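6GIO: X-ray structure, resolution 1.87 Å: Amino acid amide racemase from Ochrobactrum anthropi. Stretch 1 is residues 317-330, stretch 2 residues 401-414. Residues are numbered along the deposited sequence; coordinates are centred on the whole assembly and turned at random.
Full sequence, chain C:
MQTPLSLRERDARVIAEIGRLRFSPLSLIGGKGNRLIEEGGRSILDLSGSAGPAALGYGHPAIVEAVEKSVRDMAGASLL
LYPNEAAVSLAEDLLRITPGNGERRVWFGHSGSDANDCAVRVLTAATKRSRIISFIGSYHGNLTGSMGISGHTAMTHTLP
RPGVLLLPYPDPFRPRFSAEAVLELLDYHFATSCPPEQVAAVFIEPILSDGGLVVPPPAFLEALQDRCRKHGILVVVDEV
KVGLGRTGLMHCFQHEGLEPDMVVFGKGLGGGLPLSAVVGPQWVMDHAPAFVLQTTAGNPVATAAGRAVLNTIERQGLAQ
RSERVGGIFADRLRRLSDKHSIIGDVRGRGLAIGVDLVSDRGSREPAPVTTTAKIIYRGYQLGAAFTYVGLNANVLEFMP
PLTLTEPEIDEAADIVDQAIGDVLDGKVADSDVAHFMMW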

# COMPACT_ATOMS: atom_id res chain seq x y z
N GLY C 317 -13.11 19.55 -18.04
CA GLY C 317 -14.34 19.72 -17.28
C GLY C 317 -15.10 18.41 -16.98
O GLY C 317 -16.31 18.32 -17.25
N LEU C 318 -14.44 17.43 -16.37
CA LEU C 318 -15.08 16.11 -16.14
C LEU C 318 -16.03 16.07 -14.93
O LEU C 318 -16.87 15.18 -14.83
CB LEU C 318 -14.04 14.98 -16.07
CG LEU C 318 -13.20 14.82 -17.31
CD1 LEU C 318 -12.31 13.59 -17.20
CD2 LEU C 318 -14.08 14.73 -18.55
N ALA C 319 -15.91 17.05 -14.04
CA ALA C 319 -16.88 17.17 -12.96
C ALA C 319 -18.20 17.57 -13.58
O ALA C 319 -19.21 16.90 -13.41
CB ALA C 319 -16.44 18.22 -11.95
N GLN C 320 -18.18 18.68 -14.31
CA GLN C 320 -19.39 19.19 -14.96
C GLN C 320 -19.93 18.09 -15.91
O GLN C 320 -21.08 17.74 -15.85
CB GLN C 320 -19.12 20.51 -15.67
CG GLN C 320 -18.68 21.65 -14.73
CD GLN C 320 -17.35 21.40 -13.98
OE1 GLN C 320 -16.35 20.90 -14.55
NE2 GLN C 320 -17.34 21.74 -12.68
N ARG C 321 -19.08 17.49 -16.71
CA ARG C 321 -19.55 16.43 -17.58
C ARG C 321 -20.22 15.26 -16.83
O ARG C 321 -21.25 14.75 -17.26
CB ARG C 321 -18.43 15.94 -18.46
CG ARG C 321 -18.92 15.00 -19.53
CD ARG C 321 -17.81 14.53 -20.44
NE ARG C 321 -18.34 13.64 -21.47
CZ ARG C 321 -18.46 12.30 -21.38
NH1 ARG C 321 -18.11 11.62 -20.31
NH2 ARG C 321 -18.99 11.64 -22.38
N SER C 322 -19.65 14.85 -15.69
CA SER C 322 -20.16 13.69 -14.98
C SER C 322 -21.57 13.97 -14.40
O SER C 322 -22.43 13.07 -14.38
CB SER C 322 -19.18 13.26 -13.88
OG SER C 322 -17.92 12.91 -14.43
N GLU C 323 -21.83 15.19 -13.94
CA GLU C 323 -23.21 15.56 -13.57
C GLU C 323 -24.18 15.35 -14.72
O GLU C 323 -25.26 14.79 -14.54
CB GLU C 323 -23.31 17.04 -13.16
CG GLU C 323 -24.74 17.50 -12.94
CD GLU C 323 -24.80 18.76 -12.09
OE1 GLU C 323 -24.50 19.86 -12.60
OE2 GLU C 323 -25.13 18.68 -10.90
N ARG C 324 -23.81 15.82 -15.91
CA ARG C 324 -24.70 15.76 -17.06
C ARG C 324 -24.88 14.32 -17.55
O ARG C 324 -25.99 13.83 -17.69
CB ARG C 324 -24.20 16.72 -18.16
CG ARG C 324 -25.07 16.80 -19.43
CD ARG C 324 -24.45 17.69 -20.49
NE ARG C 324 -23.24 17.09 -21.09
CZ ARG C 324 -23.24 16.13 -22.01
NH1 ARG C 324 -24.39 15.60 -22.44
NH2 ARG C 324 -22.09 15.66 -22.48
N VAL C 325 -23.78 13.61 -17.75
CA VAL C 325 -23.77 12.27 -18.34
C VAL C 325 -24.30 11.23 -17.32
O VAL C 325 -25.06 10.30 -17.67
CB VAL C 325 -22.31 12.00 -18.84
CG1 VAL C 325 -21.83 10.57 -18.69
CG2 VAL C 325 -22.16 12.51 -20.27
N GLY C 326 -23.89 11.38 -16.06
CA GLY C 326 -24.45 10.60 -14.98
C GLY C 326 -25.96 10.78 -14.82
O GLY C 326 -26.67 9.83 -14.50
N GLY C 327 -26.45 12.00 -15.02
CA GLY C 327 -27.91 12.27 -15.01
C GLY C 327 -28.66 11.50 -16.10
O GLY C 327 -29.67 10.84 -15.83
N ILE C 328 -28.16 11.59 -17.34
CA ILE C 328 -28.69 10.76 -18.45
C ILE C 328 -28.70 9.26 -18.10
O ILE C 328 -29.72 8.57 -18.29
CB ILE C 328 -27.94 11.01 -19.78
CG1 ILE C 328 -28.07 12.50 -20.19
CG2 ILE C 328 -28.44 10.07 -20.87
CD1 ILE C 328 -27.00 12.96 -21.17
N PHE C 329 -27.57 8.75 -17.58
CA PHE C 329 -27.44 7.31 -17.26
C PHE C 329 -28.44 6.94 -16.16
O PHE C 329 -29.16 5.95 -16.27
CB PHE C 329 -26.00 6.97 -16.82
CG PHE C 329 -25.72 5.48 -16.69
CD1 PHE C 329 -26.56 4.51 -17.24
CD2 PHE C 329 -24.56 5.05 -16.06
CE1 PHE C 329 -26.28 3.16 -17.12
CE2 PHE C 329 -24.26 3.69 -15.95
CZ PHE C 329 -25.13 2.75 -16.47
N ALA C 330 -28.47 7.75 -15.11
CA ALA C 330 -29.36 7.49 -13.97
C ALA C 330 -30.83 7.44 -14.43
O ALA C 330 -31.60 6.56 -14.01
CB ALA C 330 -29.16 8.55 -12.86
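Stretch 2 401-414: PLTLTEPEIDEAAD

Stretch 2 runs alongside the helix 318-330 in the same general direction: a type I turn from Pro401 to Leu404, then a helix from Glu406 onward whose axis crosses the first at -26°, 10.0 Å away at closest approach. Pro401, out of reach of stretch 1, opens the turn, and its O accepts from Leu404 N (3.0 Å). Leu402 points toward the first helix near its start, an apolar side chain in a buried place: its CB lies 4.2 Å from Leu318 CD1 and its CD2 3.6 Å from Ser322 OG. A water bridges the stretches, donating to Leu402 O (2.5 Å) and to the hydroxyl Ser322 OG (2.9 Å). Thr403 turns its CB away. The carbonyl of Leu404 is one polar anchor, for the extended side chain of Arg321 donates to Leu404 O from both NH1 (2.8 Å) and NH2 (2.7 Å), while Leu404 CD2 reaches Phe329 CD2 at 4.4 Å. Thr405 is the N-cap: its OG1 accepts from Glu408 N (3.3 Å), and its own N donates to Glu408 OE1 (2.9 Å), so a short hydroxyl side chain and a carboxylate together close the helix start. Glu406 begins sideways, but its carboxylate swings nearer and forms a salt bridge, OE2 to Arg324 NH1 at 2.8 Å, at the more exposed margin where opposite charges can pair. Pro407, exposed, fits the first turn of a helix, where no backbone N-H is needed. Ile409 points toward stretch 1; its CD1 lies 3.5 Å from Val325 CG1 and its CG2 3.8 Å from Phe329 CD1, a branched apolar side chain that packs against both. Asp410 turns its CB away and makes no contact, and Glu411 is out of reach. One turn beyond Ile409, Ala412 is small enough to let the ring approach, with CB 3.8 Å from Phe329 CZ. Ala413 has its CB sideways, and Asp414 is exposed and out of reach.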

# COMPACT_ATOMS: atom_id res chain seq x y z
N PRO C 401 -15.63 4.65 -15.85
CA PRO C 401 -14.70 5.74 -16.15
C PRO C 401 -15.45 7.04 -16.47
O PRO C 401 -16.56 7.01 -17.06
CB PRO C 401 -13.96 5.23 -17.37
CG PRO C 401 -14.06 3.74 -17.28
CD PRO C 401 -15.44 3.51 -16.77
N LEU C 402 -14.90 8.15 -16.02
CA LEU C 402 -15.50 9.45 -16.23
C LEU C 402 -15.57 9.79 -17.72
O LEU C 402 -16.28 10.71 -18.12
CB LEU C 402 -14.66 10.50 -15.50
CG LEU C 402 -14.61 10.37 -13.97
CD1 LEU C 402 -14.11 11.66 -13.31
CD2 LEU C 402 -15.97 10.03 -13.41
N THR C 403 -14.83 9.04 -18.52
CA THR C 403 -14.80 9.21 -19.95
C THR C 403 -15.89 8.42 -20.67
O THR C 403 -15.89 8.34 -21.90
CB THR C 403 -13.43 8.74 -20.49
OG1 THR C 403 -13.13 7.46 -19.95
CG2 THR C 403 -12.34 9.75 -20.07
N LEU C 404 -16.83 7.86 -19.91
CA LEU C 404 -17.94 7.12 -20.48
C LEU C 404 -18.68 7.98 -21.53
O LEU C 404 -19.03 9.14 -21.28
CB LEU C 404 -18.90 6.67 -19.38
CG LEU C 404 -19.98 5.67 -19.79
CD1 LEU C 404 -19.41 4.29 -20.10
CD2 LEU C 404 -21.07 5.59 -18.73
N THR C 405 -18.90 7.41 -22.72
CA THR C 405 -19.57 8.17 -23.82
C THR C 405 -21.09 8.01 -23.78
O THR C 405 -21.63 7.10 -23.14
CB THR C 405 -19.05 7.78 -25.22
OG1 THR C 405 -19.43 6.44 -25.52
CG2 THR C 405 -17.55 7.90 -25.27
N GLU C 406 -21.80 8.90 -24.48
CA GLU C 406 -23.26 8.77 -24.56
C GLU C 406 -23.74 7.50 -25.27
O GLU C 406 -24.65 6.86 -24.79
CB GLU C 406 -23.91 10.05 -25.06
CG GLU C 406 -23.78 11.15 -24.00
CD GLU C 406 -24.37 12.49 -24.40
OE1 GLU C 406 -25.51 12.54 -24.90
OE2 GLU C 406 -23.70 13.52 -24.17
N PRO C 407 -23.08 7.08 -26.36
CA PRO C 407 -23.44 5.76 -26.91
C PRO C 407 -23.22 4.61 -25.96
O PRO C 407 -23.97 3.63 -26.00
CB PRO C 407 -22.51 5.63 -28.12
CG PRO C 407 -22.28 7.06 -28.54
CD PRO C 407 -22.22 7.85 -27.28
N GLU C 408 -22.19 4.71 -25.14
CA GLU C 408 -21.93 3.67 -24.15
C GLU C 408 -22.99 3.68 -23.04
O GLU C 408 -23.35 2.64 -22.51
CB GLU C 408 -20.51 3.82 -23.59
CG GLU C 408 -19.46 3.37 -24.57
CD GLU C 408 -18.07 3.82 -24.20
OE1 GLU C 408 -17.91 4.75 -23.37
OE2 GLU C 408 -17.13 3.23 -24.78
N ILE C 409 -23.52 4.85 -22.70
CA ILE C 409 -24.65 4.89 -21.76
C ILE C 409 -25.84 4.10 -22.29
O ILE C 409 -26.43 3.33 -21.53
CB ILE C 409 -25.04 6.33 -21.37
CG1 ILE C 409 -23.94 6.94 -20.52
CG2 ILE C 409 -26.34 6.33 -20.57
CD1 ILE C 409 -24.07 8.44 -20.30
N ASP C 410 -26.20 4.24 -23.58
CA ASP C 410 -27.30 3.43 -24.17
C ASP C 410 -26.98 1.95 -24.17
O ASP C 410 -27.86 1.14 -23.97
CB ASP C 410 -27.64 3.79 -25.65
CG ASP C 410 -28.18 5.18 -25.84
OD1 ASP C 410 -28.83 5.71 -24.90
OD2 ASP C 410 -27.98 5.76 -26.94
N GLU C 411 -25.74 1.60 -24.49
CA GLU C 411 -25.33 0.19 -24.51
C GLU C 411 -25.41 -0.42 -23.11
O GLU C 411 -25.80 -1.60 -22.92
CB GLU C 411 -23.90 0.07 -25.04
CG GLU C 411 -23.42 -1.36 -25.10
CD GLU C 411 -21.96 -1.49 -25.47
OE1 GLU C 411 -21.24 -0.46 -25.55
OE2 GLU C 411 -21.52 -2.65 -25.68
N ALA C 412 -25.03 0.39 -22.13
CA ALA C 412 -25.10 -0.02 -20.73
C ALA C 412 -26.53 -0.29 -20.24
O ALA C 412 -26.83 -1.34 -19.65
CB ALA C 412 -24.44 1.05 -19.85
N ALA C 413 -27.39 0.69 -20.44
CA ALA C 413 -28.78 0.60 -20.04
C ALA C 413 -29.46 -0.59 -20.70
O ALA C 413 -30.26 -1.31 -20.08
CB ALA C 413 -29.47 1.88 -20.42
N ASP C 414 -29.13 -0.83 -21.95
CA ASP C 414 -29.73 -1.96 -22.66
C ASP C 414 -29.27 -3.28 -22.11
O ASP C 414 -30.07 -4.24 -21.98
CB ASP C 414 -29.43 -1.83 -24.16
CG ASP C 414 -30.35 -0.83 -24.87
OD1 ASP C 414 -31.39 -0.39 -24.31
OD2 ASP C 414 -30.03 -0.45 -26.01
O HOH W 1 -17.27 12.86 -17.30